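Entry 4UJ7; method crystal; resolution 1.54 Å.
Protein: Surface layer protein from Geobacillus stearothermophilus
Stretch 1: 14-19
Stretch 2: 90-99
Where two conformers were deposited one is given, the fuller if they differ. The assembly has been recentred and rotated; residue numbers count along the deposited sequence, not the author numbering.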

# COMPACT_ATOMS: atom_id res chain seq x y z
N VAL A 14 15.25 -1.31 -22.21
CA VAL A 14 15.55 0.03 -21.73
C VAL A 14 14.32 0.52 -20.94
O VAL A 14 13.22 0.06 -21.21
N LEU A 15 14.50 1.42 -19.98
CA LEU A 15 13.31 2.00 -19.31
C LEU A 15 12.40 2.74 -20.30
O LEU A 15 12.87 3.62 -21.02
N GLU A 16 11.11 2.38 -20.33
CA GLU A 16 10.12 3.01 -21.22
C GLU A 16 9.02 3.79 -20.47
O GLU A 16 8.65 4.89 -20.89
N THR A 17 8.51 3.22 -19.38
CA THR A 17 7.33 3.75 -18.68
C THR A 17 7.63 3.68 -17.17
O THR A 17 8.06 2.62 -16.69
N ILE A 18 7.40 4.79 -16.46
CA ILE A 18 7.30 4.76 -14.99
C ILE A 18 5.82 4.60 -14.68
O ILE A 18 5.11 5.60 -14.55
N ALA A 19 5.37 3.35 -14.58
CA ALA A 19 3.97 3.08 -14.32
C ALA A 19 3.58 3.44 -12.88
O ALA A 19 4.39 3.30 -11.96
N THR A 90 7.00 14.85 -8.70
CA THR A 90 7.74 14.47 -9.89
C THR A 90 8.56 13.23 -9.57
O THR A 90 9.35 13.21 -8.62
N ILE A 91 8.35 12.16 -10.34
CA ILE A 91 9.10 10.93 -10.20
C ILE A 91 9.99 10.82 -11.43
O ILE A 91 9.48 10.85 -12.56
N LYS A 92 11.30 10.73 -11.23
CA LYS A 92 12.26 10.74 -12.34
C LYS A 92 13.22 9.57 -12.27
O LYS A 92 13.72 9.20 -11.18
N SER A 93 13.51 8.99 -13.43
CA SER A 93 14.56 7.99 -13.58
C SER A 93 15.21 8.17 -14.95
O SER A 93 14.55 8.00 -15.97
N GLY A 94 16.50 8.53 -14.97
CA GLY A 94 17.17 8.83 -16.22
C GLY A 94 16.43 9.93 -16.96
O GLY A 94 16.16 10.97 -16.38
N THR A 95 16.07 9.66 -18.21
CA THR A 95 15.39 10.64 -19.06
C THR A 95 13.88 10.61 -18.92
O THR A 95 13.18 11.42 -19.56
N LYS A 96 13.36 9.71 -18.09
CA LYS A 96 11.91 9.48 -17.99
C LYS A 96 11.36 10.14 -16.75
O LYS A 96 12.03 10.17 -15.72
N GLU A 97 10.15 10.68 -16.85
CA GLU A 97 9.49 11.29 -15.69
C GLU A 97 7.98 11.19 -15.75
O GLU A 97 7.38 11.18 -16.82
N VAL A 98 7.37 11.10 -14.57
CA VAL A 98 5.92 11.24 -14.41
C VAL A 98 5.62 12.27 -13.33
O VAL A 98 6.21 12.22 -12.24
N LYS A 99 4.72 13.22 -13.63
CA LYS A 99 4.26 14.21 -12.66
C LYS A 99 2.86 13.81 -12.18
O LYS A 99 1.92 13.75 -12.99

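Side-chain packing of stretch 14-19 against the hairpin formed by strands 90-93 and 96-99, which a type II' turn from Ser-93 to Lys-96 closes. No direct hydrogen bond links the two stretches, so side chains make the joint. Leu-15 and Ile-18 point toward the hairpin, whereas Glu-16, Thr-17 and Ala-19 point away; from the hairpin, Ile-91, Ser-93, Lys-96 and Val-98 point back toward them. Buried Ile-18 is the centrepiece: chi1 m and chi2 t extend CD1 over the paired backbones, 3.7 Å from Ile-91 O and 3.6 Å from Lys-96 O, while CG2 meets Ile-91 CG2 (itself m, t) at 3.9 Å. Val-98, chi1 t, places CG2 3.7 Å from Ile-18 CB and 3.4 Å from Ile-18 O. Leu-15 (t, p) sends CD2 to the turn end of the hairpin, 3.7 Å from Ser-93 CB and 3.8 Å from Lys-96 CG. Lys-96 bends at chi1 m and chi2 m, then runs extended (t, t), so its aliphatic chain passes beside Leu-15, with CE 3.4 Å from Leu-15 O. Its NZ donates a weak hydrogen bond to water 1 (NZ to water O 3.3 Å); the O of that water donates to Leu-15 O at 3.0 Å and to Glu-16 OE1 at 3.1 Å, a water-mediated polar link between the stretches. On the hairpin's outward side, Lys-92 NZ and Glu-97 OE1 form a 3.6 Å salt bridge.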

# COMPACT_ATOMS: atom_id res chain seq x y z
CB VAL A 14 15.85 0.97 -22.94
CG1 VAL A 14 14.61 1.19 -23.81
CG2 VAL A 14 16.43 2.30 -22.48
CB LEU A 15 13.71 2.96 -18.18
CG LEU A 15 12.54 3.61 -17.42
CD1 LEU A 15 11.71 2.58 -16.65
CD2 LEU A 15 13.03 4.70 -16.47
CB GLU A 16 9.50 1.92 -22.11
CG GLU A 16 8.50 2.45 -23.15
CD GLU A 16 9.16 2.84 -24.45
OE1 GLU A 16 10.39 2.69 -24.58
OE2 GLU A 16 8.43 3.29 -25.37
CB THR A 17 6.07 2.89 -19.01
OG1 THR A 17 5.83 2.90 -20.43
CG2 THR A 17 4.81 3.40 -18.29
CB ILE A 18 7.86 6.04 -14.32
CG1 ILE A 18 9.31 6.25 -14.77
CG2 ILE A 18 7.80 5.95 -12.78
CD1 ILE A 18 9.91 7.57 -14.32
CB ALA A 19 3.63 1.63 -14.62
CB THR A 90 8.65 15.62 -10.40
OG1 THR A 90 7.84 16.75 -10.74
CG2 THR A 90 9.46 15.17 -11.62
CB ILE A 91 8.12 9.74 -10.11
CG1 ILE A 91 7.18 9.93 -8.92
CG2 ILE A 91 8.88 8.45 -10.02
CD1 ILE A 91 5.84 9.26 -9.11
CB LYS A 92 13.06 12.05 -12.35
CG LYS A 92 13.69 12.44 -13.69
CD LYS A 92 14.09 13.93 -13.69
CE LYS A 92 12.89 14.86 -13.82
NZ LYS A 92 13.06 16.29 -13.41
CB SER A 93 13.98 6.59 -13.46
OG SER A 93 15.03 5.65 -13.44
CB THR A 95 15.71 10.41 -20.57
OG1 THR A 95 15.29 9.10 -20.94
CG2 THR A 95 17.19 10.55 -20.84
CB LYS A 96 11.58 7.98 -18.00
CG LYS A 96 12.16 7.19 -19.17
CD LYS A 96 11.52 7.58 -20.49
CE LYS A 96 12.24 6.93 -21.65
NZ LYS A 96 11.84 7.57 -22.94
CB GLU A 97 9.87 12.77 -15.54
CG GLU A 97 9.32 13.70 -16.62
CD GLU A 97 9.27 15.15 -16.17
OE1 GLU A 97 10.20 15.60 -15.46
OE2 GLU A 97 8.28 15.85 -16.52
CB VAL A 98 5.25 9.89 -14.08
CG1 VAL A 98 3.74 10.05 -13.92
CG2 VAL A 98 5.57 8.88 -15.16
CB LYS A 99 4.27 15.62 -13.26
CG LYS A 99 5.69 16.14 -13.47
CD LYS A 99 5.71 17.57 -14.00
CE LYS A 99 7.13 18.13 -14.09
NZ LYS A 99 7.63 18.65 -12.78
O HOH W 1 12.71 4.55 -23.90